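Local coordinates for protein MIP07328p (PDB 6FKK) that probably acts as a chemorepellent axon guidance cue, signalling between cells through semaphorin receptors that its extracellular sema and PSI region is likely to engage, at residues A[159-164]-A[178-183]; A[235-240]-A[346-351]; A[387-392]-A[404-409]; A[414-419]-A[438-443]. All blocks are in the same frame, centred on the assembly; numbering follows the deposited sequence.

All four contacts fall within the sema domain, in two touching pairs. Contacts 1 and 2, with centres 15 Å apart, meet where R179 NH2 donates to D236 O at 2.9 Å and L182 packs on G238. Contacts 3 and 4 belong to one antiparallel sheet, 386-396, 402-410, 414-423 and 432-442, and their centres are 9 Å apart; S408 O and T416 N, 2.9 Å from each other, join the two hairpins. The pairs are well separated: contacts 2 and 4 lie on opposite sides of the chain's centre, 49 Å apart between centres. The S164 side chain in contact 1 is about 11 Å from an N-acetylglucosamine attached to the protein, which marks a glycan rather than a pocket.

Contact 1 (A[159-164]-A[178-183]); sequences DGHLYS and YRENLR
The strand at 161-164 and the start of 178-183 run antiparallel, and S164 and Y178 form a hydrogen-bonded pair: S164 N donates to Y178 O at 3.0 Å and Y178 N to S164 O at 2.8 Å. Both donors sit nearly along the C=O axis of their acceptors. Past this pair the chain reverses through E180 and N181, both with positive phi, and R179 N bonds L182 O to close the turn. R179 carries the side-chain contact. Its CG, anti to the backbone N (chi1 -169°), stands over the face of the Y163 ring, 3.4 Å from the ring centroid and 6° off the normal, a CH-pi contact. Bends at the next two torsions then carry NE toward the hydroxyl end of the ring; Y163 OH lies over the guanidinium face, too badly angled for a hydrogen bond. The tip of R179 is held instead by D236 O. H161 CB touches R179 CD at 3.7 Å, and E180 OE1 lies at the edge of the imidazole. An alanine at Y163 would remove the ring face beneath R179 CG and would probably let the arginine's methylenes shift from their present position. Strand 161-165 is the middle strand of a sheet with 154-158 and 175-178; Y163 bonds A156 through the backbone, while its ring also packs on V207 and F209 of strand 206-214.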
loop_
_atom_site.group_PDB
_atom_site.type_symbol
_atom_site.label_atom_id
_atom_site.label_comp_id
_atom_site.label_asym_id
_atom_site.label_seq_id
_atom_site.Cartn_x
_atom_site.Cartn_y
_atom_site.Cartn_z
ATOM N N ASP A 159 -3.704 4.720 18.125
ATOM C CA ASP A 159 -3.993 4.897 19.551
ATOM C C ASP A 159 -3.077 5.940 20.189
ATOM O O ASP A 159 -2.580 5.766 21.304
ATOM C CB ASP A 159 -3.909 3.569 20.299
ATOM C CG ASP A 159 -5.133 2.701 20.083
ATOM O OD1 ASP A 159 -5.983 3.066 19.243
ATOM O OD2 ASP A 159 -5.247 1.658 20.760
ATOM N N GLY A 160 -2.850 7.038 19.466
ATOM C CA GLY A 160 -2.109 8.169 19.982
ATOM C C GLY A 160 -0.600 8.068 19.911
ATOM O O GLY A 160 0.084 8.949 20.447
ATOM N N HIS A 161 -0.055 7.035 19.276
ATOM C CA HIS A 161 1.387 6.874 19.157
ATOM C C HIS A 161 1.765 6.689 17.694
ATOM O O HIS A 161 0.963 6.236 16.874
ATOM C CB HIS A 161 1.899 5.689 19.989
ATOM C CG HIS A 161 1.771 5.894 21.466
ATOM N ND1 HIS A 161 2.765 6.471 22.226
ATOM C CD2 HIS A 161 0.764 5.602 22.322
ATOM C CE1 HIS A 161 2.377 6.524 23.488
ATOM N NE2 HIS A 161 1.166 6.003 23.573
ATOM N N LEU A 162 3.008 7.045 17.378
ATOM C CA LEU A 162 3.529 6.964 16.020
ATOM C C LEU A 162 4.370 5.700 15.880
ATOM O O LEU A 162 5.391 5.551 16.561
ATOM C CB LEU A 162 4.359 8.203 15.682
ATOM C CG LEU A 162 5.001 8.233 14.294
ATOM C CD1 LEU A 162 3.939 8.143 13.217
ATOM C CD2 LEU A 162 5.837 9.490 14.121
ATOM N N TYR A 163 3.941 4.799 15.001
ATOM C CA TYR A 163 4.660 3.558 14.719
ATOM C C TYR A 163 5.423 3.752 13.414
ATOM O O TYR A 163 4.849 3.655 12.325
ATOM C CB TYR A 163 3.700 2.375 14.652
ATOM C CG TYR A 163 3.133 1.991 16.000
ATOM C CD1 TYR A 163 2.099 2.720 16.572
ATOM C CD2 TYR A 163 3.638 0.908 16.706
ATOM C CE1 TYR A 163 1.582 2.382 17.807
ATOM C CE2 TYR A 163 3.125 0.559 17.943
ATOM C CZ TYR A 163 2.099 1.301 18.488
ATOM O OH TYR A 163 1.584 0.966 19.718
ATOM N N SER A 164 6.718 4.031 13.526
ATOM C CA SER A 164 7.543 4.388 12.382
ATOM C C SER A 164 8.429 3.219 11.969
ATOM O O SER A 164 8.916 2.462 12.814
ATOM C CB SER A 164 8.411 5.606 12.701
ATOM O OG SER A 164 9.204 5.978 11.586
ATOM N N TYR A 178 10.037 1.509 15.181
ATOM C CA TYR A 178 10.202 2.225 16.436
ATOM C C TYR A 178 8.883 2.832 16.897
ATOM O O TYR A 178 8.050 3.242 16.082
ATOM C CB TYR A 178 11.272 3.318 16.282
ATOM C CG TYR A 178 11.449 4.214 17.483
ATOM C CD1 TYR A 178 12.184 3.796 18.582
ATOM C CD2 TYR A 178 10.898 5.486 17.509
ATOM C CE1 TYR A 178 12.354 4.617 19.678
ATOM C CE2 TYR A 178 11.061 6.315 18.600
ATOM C CZ TYR A 178 11.790 5.876 19.682
ATOM O OH TYR A 178 11.958 6.694 20.774
ATOM N N ARG A 179 8.709 2.885 18.221
ATOM C CA ARG A 179 7.545 3.498 18.856
ATOM C C ARG A 179 7.759 3.605 20.362
ATOM O O ARG A 179 7.900 2.583 21.042
ATOM C CB ARG A 179 6.275 2.690 18.558
ATOM C CG ARG A 179 4.955 3.372 18.944
ATOM C CD ARG A 179 4.576 3.173 20.413
ATOM N NE ARG A 179 4.749 1.791 20.855
ATOM C CZ ARG A 179 4.585 1.380 22.109
ATOM N NH1 ARG A 179 4.240 2.244 23.054
ATOM N NH2 ARG A 179 4.765 0.103 22.420
ATOM N N GLU A 180 7.767 4.832 20.891
ATOM C CA GLU A 180 7.843 5.083 22.333
ATOM C C GLU A 180 9.015 4.327 22.963
ATOM O O GLU A 180 8.857 3.531 23.893
ATOM C CB GLU A 180 6.514 4.731 23.014
ATOM C CG GLU A 180 6.384 5.126 24.493
ATOM C CD GLU A 180 6.208 6.619 24.720
ATOM O OE1 GLU A 180 6.313 7.401 23.751
ATOM O OE2 GLU A 180 5.959 7.011 25.880
ATOM N N ASN A 181 10.207 4.574 22.422
ATOM C CA ASN A 181 11.450 3.987 22.924
ATOM C C ASN A 181 11.400 2.459 22.925
ATOM O O ASN A 181 11.900 1.802 23.841
ATOM C CB ASN A 181 11.794 4.521 24.315
ATOM C CG ASN A 181 13.283 4.529 24.575
ATOM O OD1 ASN A 181 14.084 4.481 23.642
ATOM N ND2 ASN A 181 13.665 4.588 25.847
ATOM N N LEU A 182 10.786 1.887 21.890
ATOM C CA LEU A 182 10.806 0.450 21.644
ATOM C C LEU A 182 11.189 0.229 20.189
ATOM O O LEU A 182 10.484 0.690 19.286
ATOM C CB LEU A 182 9.448 -0.192 21.945
ATOM C CG LEU A 182 9.125 -0.493 23.409
ATOM C CD1 LEU A 182 7.745 -1.121 23.533
ATOM C CD2 LEU A 182 10.185 -1.400 24.008
ATOM N N ARG A 183 12.301 -0.468 19.961
ATOM C CA ARG A 183 12.829 -0.627 18.615
ATOM C C ARG A 183 13.247 -2.071 18.379
ATOM O O ARG A 183 13.522 -2.825 19.315
ATOM C CB ARG A 183 14.025 0.299 18.361
ATOM C CG ARG A 183 15.255 -0.042 19.188
ATOM C CD ARG A 183 16.511 0.544 18.565
ATOM N NE ARG A 183 16.834 -0.104 17.296
ATOM C CZ ARG A 183 17.775 0.318 16.458
ATOM N NH1 ARG A 183 18.489 1.396 16.749
ATOM N NH2 ARG A 183 17.997 -0.335 15.325
#

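Contact 2 (A[235-240]-A[346-351])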
loop_
_atom_site.group_PDB
_atom_site.type_symbol
_atom_site.label_atom_id
_atom_site.label_comp_id
_atom_site.label_asym_id
_atom_site.label_seq_id
_atom_site.Cartn_x
_atom_site.Cartn_y
_atom_site.Cartn_z
ATOM N N ASN A 235 0.150 -2.657 22.932
ATOM C CA ASN A 235 0.319 -2.602 24.378
ATOM C C ASN A 235 1.673 -3.130 24.838
ATOM O O ASN A 235 1.840 -3.422 26.030
ATOM C CB ASN A 235 -0.805 -3.380 25.067
ATOM C CG ASN A 235 -0.682 -4.879 24.876
ATOM O OD1 ASN A 235 -0.128 -5.349 23.880
ATOM N ND2 ASN A 235 -1.201 -5.641 25.833
ATOM N N ASP A 236 2.634 -3.262 23.927
ATOM C CA ASP A 236 3.958 -3.744 24.292
ATOM C C ASP A 236 4.667 -2.706 25.154
ATOM O O ASP A 236 4.765 -1.534 24.779
ATOM C CB ASP A 236 4.772 -4.047 23.031
ATOM C CG ASP A 236 5.927 -5.005 23.286
ATOM O OD1 ASP A 236 6.437 -5.044 24.427
ATOM O OD2 ASP A 236 6.324 -5.720 22.341
ATOM N N ARG A 237 5.147 -3.134 26.322
ATOM C CA ARG A 237 5.909 -2.275 27.219
ATOM C C ARG A 237 7.377 -2.679 27.294
ATOM O O ARG A 237 8.081 -2.274 28.225
ATOM C CB ARG A 237 5.304 -2.285 28.624
ATOM C CG ARG A 237 3.855 -1.849 28.715
ATOM C CD ARG A 237 3.450 -1.733 30.177
ATOM N NE ARG A 237 2.021 -1.943 30.386
ATOM C CZ ARG A 237 1.463 -2.102 31.582
ATOM N NH1 ARG A 237 2.217 -2.076 32.672
ATOM N NH2 ARG A 237 0.154 -2.292 31.689
ATOM N N GLY A 238 7.853 -3.474 26.340
ATOM C CA GLY A 238 9.202 -3.994 26.399
ATOM C C GLY A 238 9.321 -5.161 27.359
ATOM O O GLY A 238 8.373 -5.565 28.036
ATOM N N GLY A 239 10.529 -5.717 27.414
ATOM C CA GLY A 239 10.808 -6.843 28.272
ATOM C C GLY A 239 11.566 -6.450 29.522
ATOM O O GLY A 239 11.771 -5.266 29.811
ATOM N N PRO A 240 12.003 -7.443 30.289
ATOM C CA PRO A 240 12.717 -7.156 31.534
ATOM C C PRO A 240 14.171 -6.792 31.290
ATOM O O PRO A 240 14.809 -7.262 30.344
ATOM C CB PRO A 240 12.609 -8.475 32.305
ATOM C CG PRO A 240 12.597 -9.505 31.226
ATOM C CD PRO A 240 11.826 -8.891 30.078
ATOM N N ASP A 346 1.161 -6.872 30.643
ATOM C CA ASP A 346 2.435 -6.248 31.003
ATOM C C ASP A 346 3.559 -7.154 30.509
ATOM O O ASP A 346 3.897 -8.150 31.159
ATOM C CB ASP A 346 2.530 -6.007 32.508
ATOM C CG ASP A 346 3.727 -5.150 32.891
ATOM O OD1 ASP A 346 4.471 -4.722 31.982
ATOM O OD2 ASP A 346 3.921 -4.901 34.101
ATOM N N SER A 347 4.141 -6.802 29.361
ATOM C CA SER A 347 5.207 -7.603 28.768
ATOM C C SER A 347 6.502 -7.549 29.566
ATOM O O SER A 347 7.384 -8.381 29.332
ATOM C CB SER A 347 5.466 -7.149 27.332
ATOM O OG SER A 347 5.786 -5.770 27.283
ATOM N N ARG A 348 6.641 -6.596 30.493
ATOM C CA ARG A 348 7.827 -6.550 31.339
ATOM C C ARG A 348 7.907 -7.745 32.280
ATOM O O ARG A 348 8.989 -8.043 32.794
ATOM C CB ARG A 348 7.854 -5.250 32.146
ATOM C CG ARG A 348 7.795 -3.990 31.298
ATOM C CD ARG A 348 8.032 -2.740 32.135
ATOM N NE ARG A 348 6.881 -1.843 32.125
ATOM C CZ ARG A 348 6.008 -1.734 33.121
ATOM N NH1 ARG A 348 6.160 -2.465 34.218
ATOM N NH2 ARG A 348 4.989 -0.892 33.024
ATOM N N THR A 349 6.786 -8.430 32.515
ATOM C CA THR A 349 6.771 -9.629 33.342
ATOM C C THR A 349 7.246 -10.869 32.597
ATOM O O THR A 349 7.467 -11.903 33.236
ATOM C CB THR A 349 5.362 -9.876 33.889
ATOM O OG1 THR A 349 4.435 -9.967 32.800
ATOM C CG2 THR A 349 4.943 -8.747 34.816
ATOM N N LEU A 350 7.397 -10.797 31.276
ATOM C CA LEU A 350 7.906 -11.934 30.524
ATOM C C LEU A 350 9.341 -12.240 30.932
ATOM O O LEU A 350 10.087 -11.361 31.373
ATOM C CB LEU A 350 7.832 -11.659 29.021
ATOM C CG LEU A 350 6.425 -11.565 28.431
ATOM C CD1 LEU A 350 6.478 -11.237 26.947
ATOM C CD2 LEU A 350 5.676 -12.863 28.667
ATOM N N THR A 351 9.725 -13.504 30.791
ATOM C CA THR A 351 11.057 -13.931 31.183
ATOM C C THR A 351 12.063 -13.648 30.073
ATOM O O THR A 351 11.706 -13.452 28.908
ATOM C CB THR A 351 11.066 -15.421 31.527
ATOM O OG1 THR A 351 10.468 -16.163 30.458
ATOM C CG2 THR A 351 10.292 -15.674 32.810
#
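S347 OG has one firm grip from 235-240, the N-H of R237, and two further oxygens close by. R237 N donates to it at 2.9 Å, with an N-H...O angle of 146°; G238 O lies 2.7 Å from OG, a likely though unsettled acceptor of its proton, and D236 OD1 is 3.0 Å away. The hydroxyl reaches this spot because OG takes the crowded position between the backbone N and the carbonyl carbon (chi1 57°). D236 is itself held from several directions: OD1 accepts from G238 N at 2.9 Å, an Asx turn, and OD2 accepts from T248 N and S249 OG. Segment 346-351 has an Asx turn of its own, R348 N to D346 OD1, leading into the 3-10 turn 347-349; D346 O accepts from both N and OG1 of T349. This segment belongs to the long excursion between strands 298-305 and 377-380, which is consistent with the extrusion that sema domains insert into a propeller blade, and the C233-C343 disulfide ties the two chain stretches just ahead of the contact. Nearer the surface, the R237 guanidinium stacks on the D346 carboxylate with planes 28° apart. R237 NH1 is 3.5 Å from D346 OD1, and on the other arm R348 NH1 is 3.3 Å from D346 OD2; both salt bridges rest on charge alone, since each oxygen lies well out of the guanidinium plane and no guanidinium N-H points at it. The carboxylate would probably offset the repulsion between the two arginines. P240 CG rests against L350 O at 3.1 Å, just ahead of helix 352-360.

Contact 3 (A[387-392]-A[404-409])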
loop_
_atom_site.group_PDB
_atom_site.type_symbol
_atom_site.label_atom_id
_atom_site.label_comp_id
_atom_site.label_asym_id
_atom_site.label_seq_id
_atom_site.Cartn_x
_atom_site.Cartn_y
_atom_site.Cartn_z
ATOM N N THR A 387 2.927 -0.273 -10.234
ATOM C CA THR A 387 3.556 0.509 -9.169
ATOM C C THR A 387 2.585 0.951 -8.080
ATOM O O THR A 387 2.996 1.109 -6.925
ATOM C CB THR A 387 4.253 1.745 -9.758
ATOM O OG1 THR A 387 3.300 2.543 -10.473
ATOM C CG2 THR A 387 5.381 1.336 -10.698
ATOM N N ALA A 388 1.310 1.153 -8.408
ATOM C CA ALA A 388 0.337 1.692 -7.466
ATOM C C ALA A 388 -0.914 0.822 -7.454
ATOM O O ALA A 388 -1.124 -0.021 -8.329
ATOM C CB ALA A 388 -0.027 3.144 -7.808
ATOM N N ILE A 389 -1.759 1.046 -6.448
ATOM C CA ILE A 389 -2.953 0.232 -6.244
ATOM C C ILE A 389 -4.005 1.082 -5.542
ATOM O O ILE A 389 -3.684 1.918 -4.694
ATOM C CB ILE A 389 -2.616 -1.042 -5.438
ATOM C CG1 ILE A 389 -3.849 -1.934 -5.266
ATOM C CG2 ILE A 389 -2.010 -0.677 -4.094
ATOM C CD1 ILE A 389 -4.140 -2.805 -6.464
ATOM N N ALA A 390 -5.264 0.871 -5.917
ATOM C CA ALA A 390 -6.403 1.513 -5.276
ATOM C C ALA A 390 -7.645 0.709 -5.628
ATOM O O ALA A 390 -7.712 0.092 -6.694
ATOM C CB ALA A 390 -6.557 2.974 -5.713
ATOM N N VAL A 391 -8.621 0.711 -4.723
ATOM C CA VAL A 391 -9.805 -0.133 -4.849
ATOM C C VAL A 391 -11.057 0.698 -4.605
ATOM O O VAL A 391 -11.115 1.482 -3.651
ATOM C CB VAL A 391 -9.765 -1.321 -3.867
ATOM C CG1 VAL A 391 -11.024 -2.164 -3.999
ATOM C CG2 VAL A 391 -8.531 -2.169 -4.100
ATOM N N HIS A 392 -12.060 0.523 -5.475
ATOM C CA HIS A 392 -13.422 0.977 -5.219
ATOM C C HIS A 392 -14.235 -0.246 -4.818
ATOM O O HIS A 392 -14.645 -1.026 -5.691
ATOM C CB HIS A 392 -14.027 1.649 -6.456
ATOM C CG HIS A 392 -15.397 2.217 -6.232
ATOM N ND1 HIS A 392 -16.119 2.834 -7.232
ATOM C CD2 HIS A 392 -16.176 2.265 -5.124
ATOM C CE1 HIS A 392 -17.282 3.236 -6.751
ATOM N NE2 HIS A 392 -17.342 2.902 -5.474
ATOM N N ASP A 404 -15.420 -5.658 -6.529
ATOM C CA ASP A 404 -14.401 -4.660 -6.235
ATOM C C ASP A 404 -13.739 -4.224 -7.537
ATOM O O ASP A 404 -13.131 -5.042 -8.234
ATOM C CB ASP A 404 -13.359 -5.220 -5.270
ATOM C CG ASP A 404 -13.910 -5.438 -3.876
ATOM O OD1 ASP A 404 -15.050 -5.003 -3.618
ATOM O OD2 ASP A 404 -13.204 -6.043 -3.040
ATOM N N VAL A 405 -13.862 -2.945 -7.873
ATOM C CA VAL A 405 -13.163 -2.393 -9.028
ATOM C C VAL A 405 -11.756 -2.013 -8.589
ATOM O O VAL A 405 -11.576 -1.145 -7.729
ATOM C CB VAL A 405 -13.909 -1.186 -9.613
ATOM C CG1 VAL A 405 -13.199 -0.684 -10.862
ATOM C CG2 VAL A 405 -15.344 -1.567 -9.927
ATOM N N ILE A 406 -10.758 -2.668 -9.172
ATOM C CA ILE A 406 -9.370 -2.529 -8.750
ATOM C C ILE A 406 -8.636 -1.635 -9.738
ATOM O O ILE A 406 -8.700 -1.851 -10.954
ATOM C CB ILE A 406 -8.688 -3.902 -8.635
ATOM C CG1 ILE A 406 -9.437 -4.772 -7.624
ATOM C CG2 ILE A 406 -7.233 -3.738 -8.234
ATOM C CD1 ILE A 406 -9.137 -6.245 -7.748
ATOM N N TYR A 407 -7.934 -0.635 -9.214
ATOM C CA TYR A 407 -7.158 0.298 -10.016
ATOM C C TYR A 407 -5.674 0.074 -9.758
ATOM O O TYR A 407 -5.252 -0.084 -8.607
ATOM C CB TYR A 407 -7.532 1.746 -9.691
ATOM C CG TYR A 407 -8.976 2.096 -9.985
ATOM C CD1 TYR A 407 -9.995 1.696 -9.133
ATOM C CD2 TYR A 407 -9.317 2.834 -11.110
ATOM C CE1 TYR A 407 -11.314 2.014 -9.397
ATOM C CE2 TYR A 407 -10.634 3.158 -11.379
ATOM C CZ TYR A 407 -11.628 2.744 -10.521
ATOM O OH TYR A 407 -12.940 3.064 -10.784
ATOM N N SER A 408 -4.886 0.063 -10.828
ATOM C CA SER A 408 -3.455 -0.166 -10.716
ATOM C C SER A 408 -2.716 0.747 -11.683
ATOM O O SER A 408 -3.131 0.911 -12.833
ATOM C CB SER A 408 -3.102 -1.632 -10.995
ATOM O OG SER A 408 -1.730 -1.883 -10.753
ATOM N N GLY A 409 -1.624 1.341 -11.208
ATOM C CA GLY A 409 -0.815 2.209 -12.040
ATOM C C GLY A 409 0.526 1.601 -12.403
ATOM O O GLY A 409 0.969 0.640 -11.768
#
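Y407 CB lies 3.4 Å from A390 O, with A390 CB on the same side of the sheet. With CG beside its own backbone N (chi1 -62°), the ring extends along the partner strand: CD1 passes A390 O at 3.7 Å, with that oxygen at the ring edge and in its plane, and CE1 meets H392 CB at 4.0 Å. The ring thus runs from one hydrogen-bonded pair to the next, and at its tip OH bonds L475 O. Beneath it the backbone is regular. A390 and Y407 exchange two bonds, the one from Y407 N to A390 O lying nearly along the C=O axis, and H392 and V405 exchange two more. Toward the other end the ladder loosens: T387 and A388 both face G409 in a classic beta bulge, where T387 N donates to G409 O at 2.6 Å, and A388 N does so only weakly. A388 O is gripped twice, from above its plane by G409 N and along its axis by S408 OG at 3.1 Å. On the reverse face I389 CD1 touches I406 CG2 at 3.7 Å, the two side chains lying alongside each other and pointing the same way, and Y286 of strand 282-290 packs on both. The A390-Y407 face is covered instead by I455 of strand 452-456. A hairpin sandwiched in this way between two neighbouring sheets is the arrangement of a beta-propeller blade, here in the seven-bladed fold of sema domains.

Contact 4 (A[414-419]-A[438-443]); sequences KVTKFI and ISEMQV
Strands 414-423 and 432-442 form the second hairpin of a four-stranded propeller blade, and two lysines line it on opposite faces. Both start with CG beside the backbone N and run extended to CE, then bend at the last torsion in opposite senses. In K414 that bend (chi4 -52°) turns NZ onto Q442 OE1 at 2.4 Å, nearly along the amide C=O axis. Q442 meets it by a kink of its own, CG anti to the backbone N and then a turn at chi2 (74°), while NE2 is held by L444 O and D412 O. An alanine at K414 would remove the ammonium group and with it the bonds to Q442 OE1 and T11 OG1, and would probably leave the Q442 amide less firmly oriented. K417, with chi4 59°, lays its methylenes along the bulge: CD passes S439 OG at 3.5 Å and CB meets I438 CB at 3.6 Å, while NZ goes on to bond H477 NE2. On the K414 face, E440 is extended beyond CG and lies alongside T416, whose OG1 makes a weak bond to OE2 at 3.1 Å; K379 is the stronger partner of that carboxylate. V415 CG2 packs on V443 CG2 at 3.7 Å, with V464 touching both valines. The classic bulge has I438 and S439 both facing K417: K417 O accepts I438 N at 2.8 Å from above the carbonyl plane, and S439 N only weakly at 3.5 Å.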
loop_
_atom_site.group_PDB
_atom_site.type_symbol
_atom_site.label_atom_id
_atom_site.label_comp_id
_atom_site.label_asym_id
_atom_site.label_seq_id
_atom_site.Cartn_x
_atom_site.Cartn_y
_atom_site.Cartn_z
ATOM N N LYS A 414 0.357 4.496 -17.119
ATOM C CA LYS A 414 -0.947 3.963 -17.473
ATOM C C LYS A 414 -1.715 3.553 -16.222
ATOM O O LYS A 414 -1.141 3.316 -15.157
ATOM C CB LYS A 414 -0.809 2.762 -18.411
ATOM C CG LYS A 414 0.074 2.996 -19.626
ATOM C CD LYS A 414 -0.094 1.878 -20.647
ATOM C CE LYS A 414 0.967 1.949 -21.733
ATOM N NZ LYS A 414 1.039 3.298 -22.360
ATOM N N VAL A 415 -3.034 3.466 -16.370
ATOM C CA VAL A 415 -3.925 3.035 -15.301
ATOM C C VAL A 415 -4.803 1.916 -15.839
ATOM O O VAL A 415 -5.362 2.032 -16.935
ATOM C CB VAL A 415 -4.787 4.196 -14.771
ATOM C CG1 VAL A 415 -5.830 3.679 -13.791
ATOM C CG2 VAL A 415 -3.907 5.252 -14.117
ATOM N N THR A 416 -4.924 0.834 -15.072
ATOM C CA THR A 416 -5.693 -0.338 -15.471
ATOM C C THR A 416 -6.829 -0.559 -14.482
ATOM O O THR A 416 -6.588 -0.736 -13.283
ATOM C CB THR A 416 -4.803 -1.581 -15.544
ATOM O OG1 THR A 416 -3.822 -1.412 -16.574
ATOM C CG2 THR A 416 -5.638 -2.816 -15.842
ATOM N N LYS A 417 -8.060 -0.542 -14.986
ATOM C CA LYS A 417 -9.230 -0.964 -14.229
ATOM C C LYS A 417 -9.523 -2.425 -14.538
ATOM O O LYS A 417 -9.415 -2.855 -15.690
ATOM C CB LYS A 417 -10.460 -0.125 -14.581
ATOM C CG LYS A 417 -10.314 1.376 -14.432
ATOM C CD LYS A 417 -11.555 2.063 -14.993
ATOM C CE LYS A 417 -11.582 3.553 -14.687
ATOM N NZ LYS A 417 -10.404 4.278 -15.237
ATOM N N PHE A 418 -9.904 -3.184 -13.513
ATOM C CA PHE A 418 -10.326 -4.560 -13.737
ATOM C C PHE A 418 -11.127 -5.054 -12.543
ATOM O O PHE A 418 -10.991 -4.550 -11.424
ATOM C CB PHE A 418 -9.134 -5.490 -14.006
ATOM C CG PHE A 418 -8.299 -5.794 -12.790
ATOM C CD1 PHE A 418 -7.234 -4.980 -12.443
ATOM C CD2 PHE A 418 -8.564 -6.910 -12.011
ATOM C CE1 PHE A 418 -6.460 -5.264 -11.333
ATOM C CE2 PHE A 418 -7.796 -7.197 -10.900
ATOM C CZ PHE A 418 -6.742 -6.373 -10.561
ATOM N N ILE A 419 -11.967 -6.056 -12.804
ATOM C CA ILE A 419 -12.693 -6.782 -11.771
ATOM C C ILE A 419 -12.431 -8.269 -11.969
ATOM O O ILE A 419 -11.906 -8.701 -12.996
ATOM C CB ILE A 419 -14.208 -6.491 -11.792
ATOM C CG1 ILE A 419 -14.830 -7.000 -13.094
ATOM C CG2 ILE A 419 -14.473 -5.002 -11.606
ATOM C CD1 ILE A 419 -16.338 -6.905 -13.127
ATOM N N ILE A 438 -11.337 -3.692 -17.501
ATOM C CA ILE A 438 -12.273 -2.651 -17.909
ATOM C C ILE A 438 -11.621 -1.698 -18.904
ATOM O O ILE A 438 -12.156 -1.456 -19.993
ATOM C CB ILE A 438 -12.807 -1.901 -16.676
ATOM C CG1 ILE A 438 -13.568 -2.864 -15.765
ATOM C CG2 ILE A 438 -13.695 -0.743 -17.097
ATOM C CD1 ILE A 438 -14.017 -2.237 -14.469
ATOM N N SER A 439 -10.462 -1.146 -18.552
ATOM C CA SER A 439 -9.770 -0.219 -19.438
ATOM C C SER A 439 -8.307 -0.124 -19.035
ATOM O O SER A 439 -7.951 -0.351 -17.876
ATOM C CB SER A 439 -10.407 1.175 -19.404
ATOM O OG SER A 439 -10.177 1.806 -18.155
ATOM N N GLU A 440 -7.467 0.220 -20.010
ATOM C CA GLU A 440 -6.067 0.554 -19.763
ATOM C C GLU A 440 -5.745 1.785 -20.597
ATOM O O GLU A 440 -5.605 1.688 -21.820
ATOM C CB GLU A 440 -5.132 -0.605 -20.113
ATOM C CG GLU A 440 -3.672 -0.329 -19.774
ATOM C CD GLU A 440 -2.747 -1.481 -20.127
ATOM O OE1 GLU A 440 -2.273 -1.537 -21.283
ATOM O OE2 GLU A 440 -2.494 -2.331 -19.247
ATOM N N MET A 441 -5.636 2.937 -19.943
ATOM C CA MET A 441 -5.452 4.205 -20.631
ATOM C C MET A 441 -4.197 4.906 -20.132
ATOM O O MET A 441 -3.783 4.738 -18.981
ATOM C CB MET A 441 -6.661 5.125 -20.434
ATOM C CG MET A 441 -8.001 4.460 -20.687
ATOM S SD MET A 441 -9.330 5.670 -20.809
ATOM C CE MET A 441 -10.774 4.612 -20.759
ATOM N N GLN A 442 -3.598 5.696 -21.017
ATOM C CA GLN A 442 -2.468 6.538 -20.652
ATOM C C GLN A 442 -2.989 7.778 -19.935
ATOM O O GLN A 442 -3.822 8.511 -20.480
ATOM C CB GLN A 442 -1.670 6.924 -21.895
ATOM C CG GLN A 442 -0.360 7.626 -21.597
ATOM C CD GLN A 442 0.691 6.678 -21.062
ATOM O OE1 GLN A 442 0.831 5.553 -21.541
ATOM N NE2 GLN A 442 1.437 7.125 -20.059
ATOM N N VAL A 443 -2.511 8.011 -18.716
ATOM C CA VAL A 443 -2.929 9.146 -17.904
ATOM C C VAL A 443 -1.835 10.206 -17.824
ATOM O O VAL A 443 -2.067 11.375 -18.128
ATOM C CB VAL A 443 -3.358 8.689 -16.493
ATOM C CG1 VAL A 443 -3.562 9.895 -15.592
ATOM C CG2 VAL A 443 -4.626 7.857 -16.572
#